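Long-range contacts in putative dienelactone hydrolase (Klebsiella pneumoniae subsp. pneumoniae MGH 78578, PDB 3F67), which is a putative alpha/beta-hydrolase of the dienelactone hydrolase family, probably hydrolysing carboxylic ester bonds, though its natural substrate is not established: residues P31-I36 with E58-I63; Y21-K26 with L51-A56. All blocks are in the same frame, centred on the assembly; numbering follows the deposited sequence.

Contact 1: residues P31-I36 with E58-I63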
# COMPACT_ATOMS: atom_id res chain seq x y z
N PRO A 31 15.71 8.73 14.48
CA PRO A 31 14.94 8.54 13.25
C PRO A 31 14.22 7.19 13.24
O PRO A 31 14.81 6.16 13.65
CB PRO A 31 16.02 8.56 12.17
CG PRO A 31 17.13 9.41 12.77
CD PRO A 31 17.15 8.93 14.21
N LEU A 32 12.98 7.19 12.75
CA LEU A 32 12.10 6.02 12.83
C LEU A 32 12.06 5.27 11.52
O LEU A 32 12.18 5.90 10.46
CB LEU A 32 10.66 6.48 13.16
CG LEU A 32 10.52 7.08 14.58
CD1 LEU A 32 9.20 7.87 14.59
CD2 LEU A 32 10.49 5.92 15.55
N PRO A 33 11.85 3.95 11.56
CA PRO A 33 11.49 3.26 10.30
C PRO A 33 10.16 3.84 9.79
O PRO A 33 9.24 4.17 10.61
CB PRO A 33 11.32 1.77 10.74
CG PRO A 33 10.98 1.87 12.24
CD PRO A 33 11.61 3.11 12.79
N ILE A 34 10.03 3.95 8.47
CA ILE A 34 8.88 4.61 7.85
C ILE A 34 8.02 3.56 7.18
O ILE A 34 8.56 2.75 6.42
CB ILE A 34 9.37 5.57 6.73
CG1 ILE A 34 10.34 6.63 7.32
CG2 ILE A 34 8.18 6.18 5.95
CD1 ILE A 34 11.28 7.18 6.28
N VAL A 35 6.70 3.59 7.42
CA VAL A 35 5.81 2.77 6.59
C VAL A 35 4.89 3.73 5.82
O VAL A 35 4.01 4.39 6.43
CB VAL A 35 4.97 1.74 7.39
CG1 VAL A 35 4.05 0.93 6.43
CG2 VAL A 35 5.88 0.81 8.19
N ILE A 36 5.05 3.78 4.51
CA ILE A 36 4.05 4.51 3.68
C ILE A 36 2.84 3.58 3.58
O ILE A 36 3.00 2.38 3.32
CB ILE A 36 4.63 4.77 2.34
CG1 ILE A 36 5.85 5.74 2.46
CG2 ILE A 36 3.55 5.39 1.40
CD1 ILE A 36 6.49 6.00 1.09
N GLU A 58 3.34 0.04 16.88
CA GLU A 58 4.44 -0.95 16.71
C GLU A 58 5.81 -0.34 16.57
O GLU A 58 6.81 -1.08 16.45
CB GLU A 58 4.17 -1.85 15.49
CG GLU A 58 2.82 -2.58 15.55
CD GLU A 58 2.76 -3.68 16.60
OE1 GLU A 58 3.80 -4.04 17.19
OE2 GLU A 58 1.65 -4.20 16.85
N GLY A 59 5.86 1.00 16.50
CA GLY A 59 7.13 1.72 16.45
C GLY A 59 7.47 2.40 15.13
O GLY A 59 8.58 2.95 15.00
N TYR A 60 6.51 2.43 14.20
CA TYR A 60 6.72 3.00 12.87
C TYR A 60 6.19 4.44 12.75
O TYR A 60 5.21 4.81 13.44
CB TYR A 60 6.00 2.14 11.80
CG TYR A 60 6.62 0.79 11.70
CD1 TYR A 60 7.87 0.63 11.04
CD2 TYR A 60 6.02 -0.34 12.26
CE1 TYR A 60 8.50 -0.61 10.99
CE2 TYR A 60 6.64 -1.57 12.18
CZ TYR A 60 7.86 -1.70 11.53
OH TYR A 60 8.49 -2.91 11.47
N LEU A 61 6.86 5.24 11.92
CA LEU A 61 6.28 6.51 11.39
C LEU A 61 5.46 6.08 10.19
O LEU A 61 6.01 5.75 9.12
CB LEU A 61 7.39 7.50 10.99
CG LEU A 61 6.96 8.71 10.10
CD1 LEU A 61 5.84 9.48 10.80
CD2 LEU A 61 8.21 9.62 9.87
N ALA A 62 4.14 6.07 10.35
CA ALA A 62 3.26 5.59 9.28
C ALA A 62 2.59 6.78 8.64
O ALA A 62 2.05 7.67 9.34
CB ALA A 62 2.16 4.67 9.89
N ILE A 63 2.62 6.82 7.32
CA ILE A 63 2.14 8.04 6.58
C ILE A 63 1.21 7.61 5.47
O ILE A 63 1.60 6.77 4.65
CB ILE A 63 3.33 8.84 5.95
CG1 ILE A 63 4.31 9.27 7.05
CG2 ILE A 63 2.79 10.10 5.22
CD1 ILE A 63 5.74 9.56 6.48
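The parallel pairing of strands 32-38 and 61-65, joined by helix 46-57 as a beta-alpha-beta crossover, belongs to the central sheet of the alpha/beta-hydrolase fold. Over the paired residues the two segments run in the same direction at 21° to each other, in keeping with the twist of such sheets. Three backbone hydrogen bonds alternate between them. Leu61 N approaches Pro33 O at 2.9 Å, nearly along the C=O axis. Val35 N reaches Leu61 O at 2.8 Å from above the carbonyl plane. Ile63 N meets Val35 O at 2.9 Å in the plane of the Val35 carbonyl. Val35 thus gives and accepts one bond each, straddling Ala62, whose CA also lies 3.2 Å from Val35 O in a CA-H...O contact. On the other edge of strand 32-38, Ile34 and Ile36 bond to strand 116-122, so this strand is held from both neighbours.

Ile34, Ile36, Leu61 and Ile63 share one face of the sheet, where helix 93-108 packs on Ile34, Ile36 and Ile63; Ile34 CG2 lies 4.2 Å from Ile63 CD1. Val35 and Ala62 point to the opposite face. Gly59, with positive phi, closes helix 46-57 in a Schellman motif, and its carbonyl O receives the methyl Leu32 CD2 at 3.6 Å. Tyr60 follows at once, its CG anti to its own carbonyl carbon (chi1 -66°), and its ring meets both Pro33 and Val35, while Leu235 and Phe238 of helix 224-238 pack against it as well. Pro33 CB and CG touch the CD1-CE1 side of the ring. Val35 CG2, set beside its own backbone N, sits over one ring face, 3.5 Å from Tyr60 CD1.

Contact 2: residues Y21-K26 with L51-A56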
# COMPACT_ATOMS: atom_id res chain seq x y z
N TYR A 21 -2.03 11.94 6.27
CA TYR A 21 -2.19 11.70 7.71
C TYR A 21 -0.92 10.99 8.16
O TYR A 21 -0.36 10.19 7.40
CB TYR A 21 -3.38 10.76 7.90
CG TYR A 21 -3.70 10.46 9.37
CD1 TYR A 21 -4.34 11.41 10.18
CD2 TYR A 21 -3.38 9.22 9.92
CE1 TYR A 21 -4.63 11.12 11.54
CE2 TYR A 21 -3.69 8.91 11.23
CZ TYR A 21 -4.30 9.87 12.03
OH TYR A 21 -4.59 9.58 13.35
N HIS A 22 -0.46 11.27 9.36
CA HIS A 22 0.72 10.57 9.88
C HIS A 22 0.58 10.24 11.34
O HIS A 22 -0.08 10.97 12.09
CB HIS A 22 2.05 11.35 9.60
CG HIS A 22 2.10 12.70 10.26
ND1 HIS A 22 2.74 12.93 11.45
CD2 HIS A 22 1.55 13.88 9.89
CE1 HIS A 22 2.57 14.20 11.80
NE2 HIS A 22 1.87 14.80 10.86
N ALA A 23 1.19 9.14 11.76
CA ALA A 23 1.16 8.71 13.17
C ALA A 23 2.53 8.16 13.49
O ALA A 23 3.18 7.55 12.63
CB ALA A 23 0.08 7.57 13.38
N ARG A 24 2.95 8.31 14.75
CA ARG A 24 4.26 7.79 15.16
C ARG A 24 4.28 7.57 16.66
O ARG A 24 3.43 8.13 17.37
CB ARG A 24 5.35 8.81 14.82
CG ARG A 24 5.23 10.09 15.67
CD ARG A 24 6.24 11.13 15.17
NE ARG A 24 5.76 11.76 13.92
CZ ARG A 24 6.55 12.52 13.14
NH1 ARG A 24 7.83 12.72 13.47
NH2 ARG A 24 6.05 13.07 12.03
N PRO A 25 5.24 6.78 17.15
CA PRO A 25 5.40 6.68 18.61
C PRO A 25 5.74 8.03 19.24
O PRO A 25 6.51 8.83 18.67
CB PRO A 25 6.58 5.72 18.81
CG PRO A 25 7.15 5.46 17.47
CD PRO A 25 6.22 5.95 16.40
N LYS A 26 5.27 8.24 20.47
CA LYS A 26 5.52 9.48 21.21
C LYS A 26 6.98 9.87 21.52
O LYS A 26 7.41 10.95 21.12
CB LYS A 26 4.68 9.52 22.48
CG LYS A 26 4.64 10.89 23.13
CD LYS A 26 3.38 11.03 23.97
CE LYS A 26 3.68 10.90 25.46
NZ LYS A 26 3.97 12.21 26.08
N LEU A 51 -5.33 2.29 10.66
CA LEU A 51 -4.18 1.48 10.34
C LEU A 51 -2.85 2.22 10.60
O LEU A 51 -1.90 1.59 11.07
CB LEU A 51 -4.25 0.97 8.88
CG LEU A 51 -5.48 0.05 8.61
CD1 LEU A 51 -5.40 -0.43 7.18
CD2 LEU A 51 -5.59 -1.15 9.58
N CYS A 52 -2.76 3.52 10.27
CA CYS A 52 -1.53 4.28 10.53
C CYS A 52 -1.27 4.31 12.04
O CYS A 52 -0.13 4.13 12.50
CB CYS A 52 -1.68 5.74 10.04
SG CYS A 52 -1.63 5.85 8.22
N ARG A 53 -2.34 4.51 12.81
CA ARG A 53 -2.17 4.53 14.27
C ARG A 53 -1.72 3.15 14.81
O ARG A 53 -0.86 3.09 15.71
CB ARG A 53 -3.47 4.96 14.96
CG ARG A 53 -3.76 6.43 14.69
CD ARG A 53 -4.94 6.90 15.53
NE ARG A 53 -6.23 6.24 15.25
CZ ARG A 53 -7.15 6.67 14.41
NH1 ARG A 53 -6.94 7.75 13.64
NH2 ARG A 53 -8.32 5.99 14.32
N ARG A 54 -2.27 2.06 14.24
CA ARG A 54 -1.88 0.70 14.65
C ARG A 54 -0.41 0.44 14.34
O ARG A 54 0.31 -0.17 15.16
CB ARG A 54 -2.82 -0.34 14.02
CG ARG A 54 -4.22 -0.27 14.65
CD ARG A 54 -5.16 -1.25 14.00
NE ARG A 54 -4.61 -2.61 13.96
CZ ARG A 54 -5.02 -3.55 13.13
NH1 ARG A 54 -6.05 -3.31 12.31
NH2 ARG A 54 -4.46 -4.78 13.17
N LEU A 55 0.04 0.93 13.19
CA LEU A 55 1.48 0.81 12.84
C LEU A 55 2.37 1.63 13.77
O LEU A 55 3.48 1.19 14.15
CB LEU A 55 1.71 1.23 11.38
CG LEU A 55 1.24 0.18 10.34
CD1 LEU A 55 1.14 0.79 8.92
CD2 LEU A 55 2.18 -1.04 10.34
N ALA A 56 1.91 2.83 14.14
CA ALA A 56 2.67 3.68 15.07
C ALA A 56 2.81 3.01 16.45
O ALA A 56 3.84 3.13 17.08
CB ALA A 56 2.01 5.05 15.20
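Tyr21 starts the contact by extending its ring toward helix 46-57, with CG anti to the backbone N. Its CD2-CE2 side presents the ring edge to Cys52, whose CB lies in the ring plane, 3.9 Å from Tyr21 CD2. Farther out, the phenol oxygen accepts a hydrogen bond from Arg53: NH1 stands 3.0 Å from Tyr21 OH, the N-H...O angle is 161°, and the oxygen lies in the guanidinium plane. Ring and guanidinium are almost perpendicular, 87° apart. CG and CD of Arg53 already lie alongside the same oxygen, and the bend at chi3 turns the guanidinium back so that NH1 reaches it, while NH2 forms a salt bridge with Glu46 at the start of the helix. This second partner probably helps fix the rotation of the guanidinium.

Ala23, two residues on, points to the same side of the strand. Here helix 46-57, the crossover helix of the alpha/beta-hydrolase fold between strands 32-38 and 61-65, lies over those strands and packs on strand 16-25 as well, its axis running 20° from that of the strand. Small side chains permit a close approach: Ala23 CB lies 3.7 Å from Ala56 CB and also touches Cys52 O.

The CB of Arg24 points away from the helix, and its NH1 bonds to His110 O; only its backbone faces the contact, with Arg24 N 3.4 Å from Ala56 CB. At the end of the strand, Pro25 brings the ring atom CD to 3.8 Å from Ala56 O.

Contact 1 is sheet pairing in the buried interior, held by main-chain hydrogen bonds and branched aliphatic side chains; contact 2 sets a helix on a strand and is only partly buried, with alanine packing and one polar side-chain bond between buried Tyr21 and partly exposed Arg53. Their centres are 7 Å apart and they interlock: strand 61-65 lies between strands 32-38 and 16-25, with Ala62 N 2.9 Å from Ala23 O in a probable hydrogen bond. Helix 46-57 supplies the Cys52 and Ala56 of contact 2 and then turns into the 58-63 segment of contact 1, so the same crossover serves both. Cys52 O also packs against Ala62 CB.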